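Local coordinates for probable hydrolase (Pseudomonas aeruginosa, PDB 3OM8), which probably hydrolyses a small ester or lactone, perhaps 3-oxoadipate enol-lactone, as an enzyme of the alpha/beta hydrolase family, at residues 94-108 and 116-130. Sequence-based numbering, arbitrary orientation.
Sequences RAHFLGLSLGGIVGQ and QRIERLVLANTSAWL. With EDO (1,2-ethanediol), chain F.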
# COMPACT_ATOMS: atom_id res chain seq x y z
N ARG B 94 19.83 20.95 9.34
CA ARG B 94 18.67 20.20 8.88
C ARG B 94 19.05 19.05 7.95
O ARG B 94 19.94 19.18 7.11
CB ARG B 94 17.70 21.16 8.18
CG ARG B 94 16.39 20.55 7.77
CD ARG B 94 15.46 21.59 7.15
NE ARG B 94 14.26 21.75 7.96
CZ ARG B 94 13.05 21.99 7.47
NH1 ARG B 94 12.01 22.11 8.30
NH2 ARG B 94 12.87 22.12 6.16
N ALA B 95 18.38 17.92 8.12
CA ALA B 95 18.74 16.72 7.39
C ALA B 95 17.50 15.92 7.04
O ALA B 95 16.45 16.08 7.66
CB ALA B 95 19.68 15.86 8.25
N HIS B 96 17.63 15.05 6.05
CA HIS B 96 16.60 14.05 5.82
C HIS B 96 16.83 12.95 6.84
O HIS B 96 17.96 12.71 7.24
CB HIS B 96 16.69 13.47 4.41
CG HIS B 96 16.38 14.45 3.32
ND1 HIS B 96 15.17 15.10 3.23
CD2 HIS B 96 17.12 14.88 2.27
CE1 HIS B 96 15.18 15.90 2.18
NE2 HIS B 96 16.35 15.78 1.57
N PHE B 97 15.76 12.28 7.24
CA PHE B 97 15.87 11.22 8.22
C PHE B 97 15.19 9.96 7.74
O PHE B 97 14.03 9.99 7.36
CB PHE B 97 15.24 11.66 9.55
CG PHE B 97 15.48 10.69 10.69
CD1 PHE B 97 16.55 10.84 11.55
CD2 PHE B 97 14.62 9.61 10.90
CE1 PHE B 97 16.76 9.95 12.58
CE2 PHE B 97 14.82 8.72 11.93
CZ PHE B 97 15.90 8.89 12.77
N LEU B 98 15.93 8.85 7.75
CA LEU B 98 15.35 7.54 7.51
C LEU B 98 15.60 6.61 8.71
O LEU B 98 16.75 6.32 9.04
CB LEU B 98 15.94 6.91 6.24
CG LEU B 98 15.78 5.40 6.04
CD1 LEU B 98 14.36 4.95 6.32
CD2 LEU B 98 16.18 5.05 4.63
N GLY B 99 14.52 6.14 9.33
CA GLY B 99 14.63 5.27 10.49
C GLY B 99 13.83 4.00 10.28
O GLY B 99 12.69 4.05 9.83
N LEU B 100 14.45 2.86 10.57
CA LEU B 100 13.76 1.58 10.47
C LEU B 100 13.43 1.02 11.85
O LEU B 100 14.30 0.95 12.73
CB LEU B 100 14.60 0.58 9.66
CG LEU B 100 13.92 -0.75 9.30
CD1 LEU B 100 14.18 -1.11 7.84
CD2 LEU B 100 14.40 -1.85 10.20
N SER B 101 12.18 0.63 12.06
CA SER B 101 11.72 0.12 13.34
C SER B 101 11.94 1.13 14.48
O SER B 101 11.38 2.24 14.44
CB SER B 101 12.38 -1.22 13.66
OG SER B 101 11.51 -2.01 14.44
N LEU B 102 12.75 0.77 15.49
CA LEU B 102 13.05 1.72 16.57
C LEU B 102 13.51 3.05 15.99
O LEU B 102 13.05 4.12 16.41
CB LEU B 102 14.10 1.16 17.55
CG LEU B 102 14.56 2.10 18.68
CD1 LEU B 102 13.39 2.59 19.54
CD2 LEU B 102 15.64 1.47 19.56
N GLY B 103 14.40 3.00 15.00
CA GLY B 103 14.83 4.20 14.31
C GLY B 103 13.65 5.01 13.78
O GLY B 103 13.67 6.24 13.73
N GLY B 104 12.60 4.30 13.37
CA GLY B 104 11.40 4.95 12.85
C GLY B 104 10.63 5.68 13.93
O GLY B 104 9.99 6.72 13.66
N ILE B 105 10.68 5.15 15.15
CA ILE B 105 10.03 5.77 16.30
C ILE B 105 10.80 7.04 16.67
O ILE B 105 10.20 8.08 16.95
CB ILE B 105 9.94 4.81 17.52
CG1 ILE B 105 9.29 3.48 17.14
CG2 ILE B 105 9.14 5.46 18.64
CD1 ILE B 105 9.09 2.53 18.36
N VAL B 106 12.12 6.95 16.66
CA VAL B 106 12.95 8.13 16.81
C VAL B 106 12.57 9.17 15.75
O VAL B 106 12.47 10.37 16.04
CB VAL B 106 14.44 7.80 16.73
CG1 VAL B 106 15.28 9.07 16.84
CG2 VAL B 106 14.82 6.82 17.86
N GLY B 107 12.35 8.71 14.53
CA GLY B 107 11.93 9.58 13.45
C GLY B 107 10.66 10.35 13.77
O GLY B 107 10.61 11.57 13.62
N GLN B 108 9.63 9.63 14.20
CA GLN B 108 8.37 10.28 14.52
C GLN B 108 8.55 11.31 15.63
O GLN B 108 7.95 12.39 15.58
CB GLN B 108 7.32 9.24 14.93
CG GLN B 108 6.96 8.27 13.82
CD GLN B 108 6.31 7.02 14.36
OE1 GLN B 108 5.17 7.04 14.82
NE2 GLN B 108 7.05 5.91 14.33
N GLN B 116 12.00 21.47 12.86
CA GLN B 116 12.89 22.40 12.17
C GLN B 116 14.26 21.78 11.81
O GLN B 116 15.02 22.37 11.04
CB GLN B 116 13.09 23.66 13.02
CG GLN B 116 14.02 23.48 14.23
CD GLN B 116 13.34 22.82 15.44
OE1 GLN B 116 12.16 22.48 15.41
NE2 GLN B 116 14.11 22.65 16.51
N ARG B 117 14.57 20.62 12.39
CA ARG B 117 15.82 19.92 12.11
C ARG B 117 15.65 18.85 11.02
O ARG B 117 16.64 18.28 10.56
CB ARG B 117 16.38 19.26 13.38
CG ARG B 117 16.51 20.16 14.62
CD ARG B 117 17.45 21.33 14.40
NE ARG B 117 18.81 20.92 14.06
CZ ARG B 117 19.79 20.77 14.95
NH1 ARG B 117 19.56 21.00 16.24
NH2 ARG B 117 21.00 20.39 14.55
N ILE B 118 14.40 18.59 10.64
CA ILE B 118 14.09 17.52 9.68
C ILE B 118 13.57 18.05 8.33
O ILE B 118 12.64 18.86 8.28
CB ILE B 118 13.03 16.54 10.24
CG1 ILE B 118 13.47 15.93 11.57
CG2 ILE B 118 12.72 15.46 9.22
CD1 ILE B 118 14.74 15.10 11.49
N GLU B 119 14.16 17.57 7.24
CA GLU B 119 13.68 17.89 5.90
C GLU B 119 12.57 16.91 5.55
O GLU B 119 11.42 17.11 5.91
CB GLU B 119 14.81 17.79 4.87
CG GLU B 119 15.16 19.11 4.18
CD GLU B 119 14.13 19.52 3.16
OE1 GLU B 119 12.95 19.65 3.53
OE2 GLU B 119 14.50 19.72 1.98
N ARG B 120 12.94 15.83 4.86
CA ARG B 120 11.97 14.78 4.55
C ARG B 120 12.14 13.56 5.44
O ARG B 120 13.26 13.23 5.88
CB ARG B 120 12.03 14.41 3.07
CG ARG B 120 11.65 15.59 2.17
CD ARG B 120 11.57 15.24 0.69
NE ARG B 120 11.52 16.45 -0.11
CZ ARG B 120 11.49 16.48 -1.45
NH1 ARG B 120 11.46 17.65 -2.07
NH2 ARG B 120 11.49 15.36 -2.15
N LEU B 121 11.03 12.89 5.73
CA LEU B 121 11.04 11.81 6.71
C LEU B 121 10.60 10.48 6.09
O LEU B 121 9.54 10.39 5.47
CB LEU B 121 10.12 12.18 7.88
CG LEU B 121 9.93 11.22 9.05
CD1 LEU B 121 11.23 11.10 9.90
CD2 LEU B 121 8.76 11.72 9.90
N VAL B 122 11.45 9.47 6.24
CA VAL B 122 11.10 8.10 5.85
C VAL B 122 11.01 7.21 7.10
O VAL B 122 11.89 7.25 7.97
CB VAL B 122 12.10 7.51 4.86
CG1 VAL B 122 11.59 6.16 4.33
CG2 VAL B 122 12.32 8.48 3.69
N LEU B 123 9.93 6.44 7.18
CA LEU B 123 9.66 5.58 8.31
C LEU B 123 9.48 4.16 7.80
O LEU B 123 8.46 3.85 7.18
CB LEU B 123 8.37 6.03 8.99
CG LEU B 123 8.35 7.51 9.39
CD1 LEU B 123 7.00 7.90 9.97
CD2 LEU B 123 9.47 7.79 10.40
N ALA B 124 10.47 3.31 8.03
CA ALA B 124 10.43 1.94 7.51
C ALA B 124 10.10 0.93 8.60
O ALA B 124 10.67 0.98 9.69
CB ALA B 124 11.76 1.59 6.85
N ASN B 125 9.20 0.01 8.29
CA ASN B 125 8.86 -1.07 9.20
C ASN B 125 8.83 -0.57 10.64
O ASN B 125 9.65 -0.98 11.48
CB ASN B 125 9.89 -2.19 9.07
CG ASN B 125 9.94 -2.79 7.67
OD1 ASN B 125 9.26 -3.77 7.38
ND2 ASN B 125 10.77 -2.21 6.80
N THR B 126 7.91 0.34 10.92
CA THR B 126 7.85 0.97 12.22
C THR B 126 6.41 1.10 12.69
O THR B 126 5.48 0.55 12.09
CB THR B 126 8.52 2.35 12.21
OG1 THR B 126 8.69 2.82 13.56
CG2 THR B 126 7.69 3.36 11.42
N SER B 127 6.23 1.85 13.78
CA SER B 127 4.93 1.93 14.41
C SER B 127 4.87 3.14 15.33
O SER B 127 5.90 3.65 15.77
CB SER B 127 4.67 0.65 15.20
OG SER B 127 3.60 0.82 16.10
N ALA B 128 3.66 3.59 15.62
CA ALA B 128 3.44 4.68 16.56
C ALA B 128 3.04 4.15 17.93
O ALA B 128 2.93 4.92 18.88
CB ALA B 128 2.39 5.62 16.03
N TRP B 129 2.81 2.85 18.03
CA TRP B 129 2.38 2.26 19.30
C TRP B 129 2.46 0.74 19.25
O TRP B 129 1.75 0.10 18.48
CB TRP B 129 0.97 2.70 19.66
CG TRP B 129 0.37 1.96 20.83
CD1 TRP B 129 0.68 2.13 22.15
CD2 TRP B 129 -0.63 0.94 20.78
NE1 TRP B 129 -0.07 1.28 22.92
CE2 TRP B 129 -0.89 0.54 22.11
CE3 TRP B 129 -1.35 0.33 19.75
CZ2 TRP B 129 -1.83 -0.45 22.42
CZ3 TRP B 129 -2.28 -0.64 20.06
CH2 TRP B 129 -2.51 -1.02 21.39
N LEU B 130 3.32 0.18 20.10
CA LEU B 130 3.57 -1.25 20.11
C LEU B 130 3.08 -1.94 21.39
O LEU B 130 3.53 -3.04 21.72
CB LEU B 130 5.06 -1.52 19.87
CG LEU B 130 5.54 -1.12 18.47
CD1 LEU B 130 7.06 -1.17 18.36
CD2 LEU B 130 4.92 -2.02 17.44
C1 EDO F . 11.05 -1.67 17.95
O1 EDO F . 10.19 -2.82 17.96
C2 EDO F . 12.52 -2.11 17.91
O2 EDO F . 13.18 -1.93 16.64
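Two donors grip Ser101 O: the hydroxyl of Thr126, whose OG1 lies 2.9 Å from it, and the backbone N of Ile105 in the first helical turn. The Thr126 hydroxyl is directed at this carbonyl, just ahead of helix 102-113, because chi1 (-168°) sets OG1 trans to the backbone N. Farther along, the amide of Gln108 bridges helix and loop: its NE2 donates in the amide plane to Ser127 O (2.9 Å) and also to Gly104 O (3.1 Å), meeting both carbonyls from above their planes, so two bonds fix its rotation. Thr126 CB lies 3.9 Å from Gly104 CA, a close approach of loop and helix at this glycine. This is a beta-alpha-beta unit of the alpha/beta hydrolase fold, its parallel strands 95-100 and 118-124 central in the sheet. Its sharp strand-to-helix turn fits a nucleophile elbow, with Ser101 the probable nucleophile; Ser101 OG hydrogen-bonds the 1,2-ethanediol O2 and, weakly, His246. A beta bulge shifts the strand register by one between Ala95 and Phe97. There His96 ND1 accepts from Arg120 N, 2.9 Å away at the ring edge. Beyond the bulge, Phe97 CD2 packs on Leu121 CD1 (3.8 Å), while Leu98 CD1 meets Val122 CG1 (3.6 Å) on the opposite sheet face.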